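Local structure of regulatory protein PCRH (Pseudomonas aeruginosa, 2XCC) at residues Q70-Y75 and E94-L99; Y54-G59 and I83-F88. The protein probably serves as the type III secretion chaperone for the translocator proteins PopB and PopD, holding them in the bacterial cytoplasm through a tetratricopeptide-repeat-like helical fold. All coordinates share one frame; numbering follows the deposited sequence. Where two conformers were deposited one is given.

Interaction 1 of 2, residues Q70-Y75 and E94-L99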
loop_
_atom_site.group_PDB
_atom_site.type_symbol
_atom_site.label_atom_id
_atom_site.label_comp_id
_atom_site.label_asym_id
_atom_site.label_seq_id
_atom_site.Cartn_x
_atom_site.Cartn_y
_atom_site.Cartn_z
ATOM N N GLN A 70 10.321 -3.421 4.717
ATOM C CA GLN A 70 9.971 -2.992 3.389
ATOM C C GLN A 70 9.148 -4.036 2.624
ATOM O O GLN A 70 8.138 -3.689 2.023
ATOM C CB GLN A 70 11.255 -2.687 2.602
ATOM C CG GLN A 70 12.108 -1.556 3.214
ATOM C CD GLN A 70 13.094 -1.000 2.186
ATOM O OE1 GLN A 70 12.672 -0.427 1.195
ATOM N NE2 GLN A 70 14.392 -1.170 2.415
ATOM N N ALA A 71 9.597 -5.291 2.653
ATOM C CA ALA A 71 8.827 -6.430 2.123
ATOM C C ALA A 71 7.444 -6.359 2.718
ATOM O O ALA A 71 6.425 -6.463 2.011
ATOM C CB ALA A 71 9.510 -7.758 2.456
ATOM N N LEU A 72 7.425 -6.086 4.021
ATOM C CA LEU A 72 6.229 -6.183 4.787
ATOM C C LEU A 72 5.245 -5.167 4.288
ATOM O O LEU A 72 4.091 -5.493 4.015
ATOM C CB LEU A 72 6.571 -6.049 6.270
ATOM C CG LEU A 72 5.807 -6.905 7.259
ATOM C CD1 LEU A 72 5.580 -8.301 6.702
ATOM C CD2 LEU A 72 6.604 -6.988 8.584
ATOM N N GLN A 73 5.701 -3.946 4.118
ATOM C CA GLN A 73 4.889 -2.907 3.455
ATOM C C GLN A 73 4.305 -3.345 2.087
ATOM O O GLN A 73 3.099 -3.182 1.901
ATOM C CB GLN A 73 5.724 -1.665 3.235
ATOM C CG GLN A 73 5.753 -0.675 4.358
ATOM C CD GLN A 73 7.027 0.172 4.304
ATOM O OE1 GLN A 73 7.294 0.872 3.319
ATOM N NE2 GLN A 73 7.824 0.095 5.355
ATOM N N SER A 74 5.103 -3.889 1.134
ATOM C CA SER A 74 4.476 -4.266 -0.154
ATOM C C SER A 74 3.383 -5.264 0.071
ATOM O O SER A 74 2.287 -5.078 -0.426
ATOM C CB SER A 74 5.408 -4.804 -1.237
ATOM O OG SER A 74 6.612 -4.117 -1.219
ATOM N N TYR A 75 3.696 -6.314 0.820
ATOM C CA TYR A 75 2.774 -7.418 1.036
ATOM C C TYR A 75 1.430 -6.894 1.572
ATOM O O TYR A 75 0.335 -7.210 1.039
ATOM C CB TYR A 75 3.431 -8.407 1.975
ATOM C CG TYR A 75 4.553 -9.237 1.330
ATOM C CD1 TYR A 75 4.542 -9.535 -0.030
ATOM C CD2 TYR A 75 5.605 -9.747 2.100
ATOM C CE1 TYR A 75 5.546 -10.315 -0.619
ATOM C CE2 TYR A 75 6.634 -10.500 1.512
ATOM C CZ TYR A 75 6.574 -10.791 0.143
ATOM O OH TYR A 75 7.541 -11.592 -0.424
ATOM N N GLU A 94 6.563 -14.989 7.013
ATOM C CA GLU A 94 8.003 -15.315 6.955
ATOM C C GLU A 94 8.827 -14.053 7.259
ATOM O O GLU A 94 9.907 -14.114 7.868
ATOM C CB GLU A 94 8.412 -15.820 5.595
ATOM C CG GLU A 94 7.725 -17.127 5.048
ATOM C CD GLU A 94 8.300 -17.550 3.655
ATOM O OE1 GLU A 94 8.737 -18.721 3.541
ATOM O OE2 GLU A 94 8.361 -16.696 2.700
ATOM N N CYS A 95 8.310 -12.899 6.833
ATOM C CA CYS A 95 8.985 -11.629 7.187
ATOM C C CYS A 95 8.945 -11.428 8.696
ATOM O O CYS A 95 9.971 -11.278 9.304
ATOM C CB CYS A 95 8.407 -10.411 6.427
ATOM S SG CYS A 95 8.746 -10.519 4.658
ATOM N N HIS A 96 7.746 -11.464 9.271
ATOM C CA HIS A 96 7.546 -11.391 10.705
ATOM C C HIS A 96 8.473 -12.319 11.467
ATOM O O HIS A 96 9.169 -11.890 12.376
ATOM C CB HIS A 96 6.085 -11.693 11.047
ATOM C CG HIS A 96 5.126 -10.578 10.706
ATOM N ND1 HIS A 96 5.345 -9.268 11.063
ATOM C CD2 HIS A 96 3.930 -10.593 10.075
ATOM C CE1 HIS A 96 4.336 -8.522 10.665
ATOM N NE2 HIS A 96 3.464 -9.303 10.062
ATOM N N LEU A 97 8.534 -13.577 11.061
ATOM C CA LEU A 97 9.471 -14.523 11.667
ATOM C C LEU A 97 10.907 -14.037 11.721
ATOM O O LEU A 97 11.615 -14.273 12.714
ATOM C CB LEU A 97 9.437 -15.873 10.940
ATOM C CG LEU A 97 8.945 -17.174 11.593
ATOM C CD1 LEU A 97 9.467 -18.469 10.916
ATOM C CD2 LEU A 97 9.239 -17.246 13.103
ATOM N N GLN A 98 11.392 -13.402 10.656
ATOM C CA GLN A 98 12.785 -12.949 10.688
ATOM C C GLN A 98 12.895 -11.635 11.445
ATOM O O GLN A 98 13.950 -11.289 11.945
ATOM C CB GLN A 98 13.398 -12.834 9.296
ATOM C CG GLN A 98 13.265 -14.057 8.433
ATOM C CD GLN A 98 14.354 -15.072 8.668
ATOM O OE1 GLN A 98 15.500 -14.736 9.011
ATOM N NE2 GLN A 98 14.007 -16.352 8.479
ATOM N N LEU A 99 11.824 -10.888 11.565
ATOM C CA LEU A 99 11.880 -9.760 12.468
ATOM C C LEU A 99 11.853 -10.246 13.930
ATOM O O LEU A 99 12.121 -9.481 14.863
ATOM C CB LEU A 99 10.743 -8.770 12.174
ATOM C CG LEU A 99 11.087 -7.525 11.340
ATOM C CD1 LEU A 99 12.541 -7.501 10.775
ATOM C CD2 LEU A 99 10.042 -7.348 10.231
#

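Interaction 2 of 2, residues Y54-G59 and I83-F88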
loop_
_atom_site.group_PDB
_atom_site.type_symbol
_atom_site.label_atom_id
_atom_site.label_comp_id
_atom_site.label_asym_id
_atom_site.label_seq_id
_atom_site.Cartn_x
_atom_site.Cartn_y
_atom_site.Cartn_z
ATOM N N TYR A 54 2.374 -7.271 -8.727
ATOM C CA TYR A 54 3.553 -6.400 -8.744
ATOM C C TYR A 54 4.034 -6.122 -7.361
ATOM O O TYR A 54 5.232 -5.912 -7.138
ATOM C CB TYR A 54 3.275 -5.047 -9.370
ATOM C CG TYR A 54 2.840 -5.085 -10.804
ATOM C CD1 TYR A 54 3.170 -6.157 -11.636
ATOM C CD2 TYR A 54 2.083 -4.041 -11.336
ATOM C CE1 TYR A 54 2.739 -6.192 -12.960
ATOM C CE2 TYR A 54 1.663 -4.063 -12.661
ATOM C CZ TYR A 54 2.000 -5.141 -13.464
ATOM O OH TYR A 54 1.607 -5.150 -14.769
ATOM N N PHE A 55 3.089 -6.098 -6.433
ATOM C CA PHE A 55 3.442 -6.102 -5.011
ATOM C C PHE A 55 3.904 -7.468 -4.540
ATOM O O PHE A 55 4.913 -7.556 -3.867
ATOM C CB PHE A 55 2.358 -5.451 -4.194
ATOM C CG PHE A 55 2.034 -4.132 -4.704
ATOM C CD1 PHE A 55 2.652 -3.012 -4.198
ATOM C CD2 PHE A 55 1.171 -3.985 -5.764
ATOM C CE1 PHE A 55 2.353 -1.742 -4.738
ATOM C CE2 PHE A 55 0.849 -2.711 -6.288
ATOM C CZ PHE A 55 1.445 -1.615 -5.762
ATOM N N LEU A 56 3.291 -8.539 -5.005
ATOM C CA LEU A 56 3.931 -9.821 -4.771
ATOM C C LEU A 56 5.381 -9.773 -5.175
ATOM O O LEU A 56 6.227 -10.200 -4.405
ATOM C CB LEU A 56 3.235 -10.972 -5.496
ATOM C CG LEU A 56 2.259 -11.793 -4.695
ATOM C CD1 LEU A 56 1.827 -13.027 -5.582
ATOM C CD2 LEU A 56 2.858 -12.258 -3.330
ATOM N N GLY A 57 5.676 -9.261 -6.373
ATOM C CA GLY A 57 7.053 -9.278 -6.910
ATOM C C GLY A 57 7.948 -8.315 -6.104
ATOM O O GLY A 57 9.034 -8.674 -5.605
ATOM N N LEU A 58 7.453 -7.104 -5.911
ATOM C CA LEU A 58 8.233 -6.110 -5.125
ATOM C C LEU A 58 8.635 -6.691 -3.741
ATOM O O LEU A 58 9.811 -6.841 -3.433
ATOM C CB LEU A 58 7.394 -4.839 -4.989
ATOM C CG LEU A 58 8.163 -3.762 -4.167
ATOM C CD1 LEU A 58 9.489 -3.403 -4.820
ATOM C CD2 LEU A 58 7.317 -2.508 -4.006
ATOM N N GLY A 59 7.631 -7.038 -2.921
ATOM C CA GLY A 59 7.819 -7.843 -1.686
ATOM C C GLY A 59 8.865 -8.966 -1.789
ATOM O O GLY A 59 9.897 -8.931 -1.119
ATOM N N ILE A 83 -7.836 -9.359 -1.382
ATOM C CA ILE A 83 -8.124 -9.978 -0.059
ATOM C C ILE A 83 -8.245 -11.522 -0.102
ATOM O O ILE A 83 -8.630 -12.168 0.875
ATOM C CB ILE A 83 -9.406 -9.398 0.559
ATOM C CG1 ILE A 83 -10.636 -9.785 -0.286
ATOM C CG2 ILE A 83 -9.287 -7.871 0.717
ATOM C CD1 ILE A 83 -11.980 -9.417 0.300
ATOM N N ASN A 84 -7.918 -12.104 -1.246
ATOM C CA ASN A 84 -8.080 -13.528 -1.454
ATOM C C ASN A 84 -6.757 -14.212 -1.702
ATOM O O ASN A 84 -6.678 -15.446 -1.671
ATOM C CB ASN A 84 -9.027 -13.778 -2.628
ATOM C CG ASN A 84 -10.470 -13.914 -2.190
ATOM O OD1 ASN A 84 -10.811 -14.792 -1.399
ATOM N ND2 ASN A 84 -11.325 -13.043 -2.699
ATOM N N GLU A 85 -5.724 -13.402 -1.937
ATOM C CA GLU A 85 -4.420 -13.902 -2.315
ATOM C C GLU A 85 -3.668 -14.365 -1.088
ATOM O O GLU A 85 -3.292 -13.544 -0.265
ATOM C CB GLU A 85 -3.651 -12.821 -3.103
ATOM C CG GLU A 85 -2.176 -13.136 -3.396
ATOM C CD GLU A 85 -1.966 -14.408 -4.202
ATOM O OE1 GLU A 85 -2.394 -14.469 -5.366
ATOM O OE2 GLU A 85 -1.317 -15.340 -3.676
ATOM N N PRO A 86 -3.467 -15.690 -0.961
ATOM C CA PRO A 86 -2.939 -16.200 0.290
ATOM C C PRO A 86 -1.479 -15.896 0.482
ATOM O O PRO A 86 -0.994 -15.840 1.648
ATOM C CB PRO A 86 -3.181 -17.718 0.206
ATOM C CG PRO A 86 -3.606 -18.012 -1.188
ATOM C CD PRO A 86 -4.179 -16.739 -1.709
ATOM N N ARG A 87 -0.783 -15.666 -0.638
ATOM C CA ARG A 87 0.642 -15.468 -0.583
ATOM C C ARG A 87 1.046 -14.186 0.121
ATOM O O ARG A 87 2.147 -14.131 0.692
ATOM C CB ARG A 87 1.264 -15.538 -1.952
ATOM C CG ARG A 87 1.419 -16.938 -2.516
ATOM C CD ARG A 87 1.710 -16.867 -4.018
ATOM N NE ARG A 87 0.616 -16.333 -4.845
ATOM C CZ ARG A 87 0.748 -16.058 -6.150
ATOM N NH1 ARG A 87 1.919 -16.259 -6.738
ATOM N NH2 ARG A 87 -0.272 -15.595 -6.867
ATOM N N PHE A 88 0.180 -13.180 0.113
ATOM C CA PHE A 88 0.466 -11.974 0.918
ATOM C C PHE A 88 0.630 -12.340 2.440
ATOM O O PHE A 88 1.743 -12.361 2.917
ATOM C CB PHE A 88 -0.536 -10.821 0.692
ATOM C CG PHE A 88 -0.465 -10.207 -0.678
ATOM C CD1 PHE A 88 0.683 -9.577 -1.112
ATOM C CD2 PHE A 88 -1.560 -10.294 -1.552
ATOM C CE1 PHE A 88 0.738 -9.005 -2.402
ATOM C CE2 PHE A 88 -1.497 -9.737 -2.844
ATOM C CZ PHE A 88 -0.351 -9.088 -3.259
#

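Interaction 1 of 2, residues Q70-Y75 and E94-L99
One face of the His96 imidazole is covered by Leu72, whose CD1 lies 4.2 Å from the ring centroid and 14° from the ring normal, a CH-pi contact displaced toward the rim. The other methyl, CD2, comes closer to a single atom, 3.4 Å from His96 CE1, and the two side chains cross at about a right angle. The phenol of Tyr75 is met at its edge instead: Cys95 SG lies near the ring plane, 3.8 Å from Tyr75 CE2, a sulfur-aromatic contact. With SG anti to the carbonyl carbon (chi1 -67°), the thiol, small and polarisable, is brought between this edge and Ala71, 3.6 Å from Ala71 CB. These residues pack helix 68-81 on helix 87-99, consecutive members of an antiparallel, tetratricopeptide-like helical array; the axes of the short segments approach to 9.9 Å and run at 154°. Leu72, opposite Cys95 in the register, suits a central place because its branched end can serve several neighbours: besides His96, CD1 reaches Cys95 CB at 3.5 Å and CD2 meets Leu99 CD2 at 3.8 Å. Tyr75 combines an apolar ring edge for the sulfur with a hydroxyl that hydrogen-bonds Gln63 on helix 52-64.

Interaction 2 of 2, residues Y54-G59 and I83-F88
Leu56 lays one methyl on the flat of the Arg87 guanidinium, sets CG against Phe88, and wedges its other methyl between Arg87 CB and the Phe88 ring. Its CD1 sits over the centre of the guanidinium, 3.3 Å from Arg87 CZ, while CD2 rests 3.9 Å from Arg87 CB. The contact joins helix 52-64 directly to the start of helix 87-99, two helices on in the chain, consistent with the superhelical packing of tetratricopeptide-type arrays. A branched aliphatic residue fits here because it can meet both an apolar ring and the weakly hydrated face of a delocalised cation. Phe88 meets Leu56 through its CE1 and CZ atoms: CE1 lies 3.9 Å from Leu56 CG and 3.7 Å from Leu56 N, and the ring edge faces the carbonyl carbon of Phe55. With its CG anti to the carbonyl carbon (chi1 -68°), Phe88 directs this ring toward helix 52-64, and its side chain also packs on Tyr75 and Ala79 of helix 68-81.

In the next shell, Glu85 probably sets the orientation of the guanidinium. Arg87 bends at chi3 (-66°) and forms a salt bridge with Glu85 through NE and OE2, modelled doubtfully short, while Arg87 NH2 donates to Glu85 OE1 at 2.8 Å from above the carboxylate plane. The bond from NH2 probably limits rotation of the plane on which the leucine rests. The same carboxylate makes a capping bond at the turn into the helix, Glu85 OE2 accepting Arg87 N at 3.1 Å with its anti lone pair.

Overall arrangement
The four segments alternate along the chain, 54-59, 70-75, 83-88 and 94-99, so interactions 1 and 2 interlock three successive helices: 52-64, 68-81 and 87-99. Their centres lie about 12 Å apart, and both use helix 87-99, interaction 2 at its beginning and interaction 1 toward its end. Tyr75 bridges them, its carbonyl O 3.2 Å from Phe88 CD1 and its OH 3.2 Å from the backbone C of Gly59. Nearby, Ser74, small enough for close helix packing, sets its OG 3.3 Å from Leu58 CD2. Leu80 of the second subunit packs on Phe55, in interaction 2, and on Gln73, which lies in segment 70-75 but outside the touching residues of interaction 1, placing helices 52-64 and 68-81 at the interface between the two subunits.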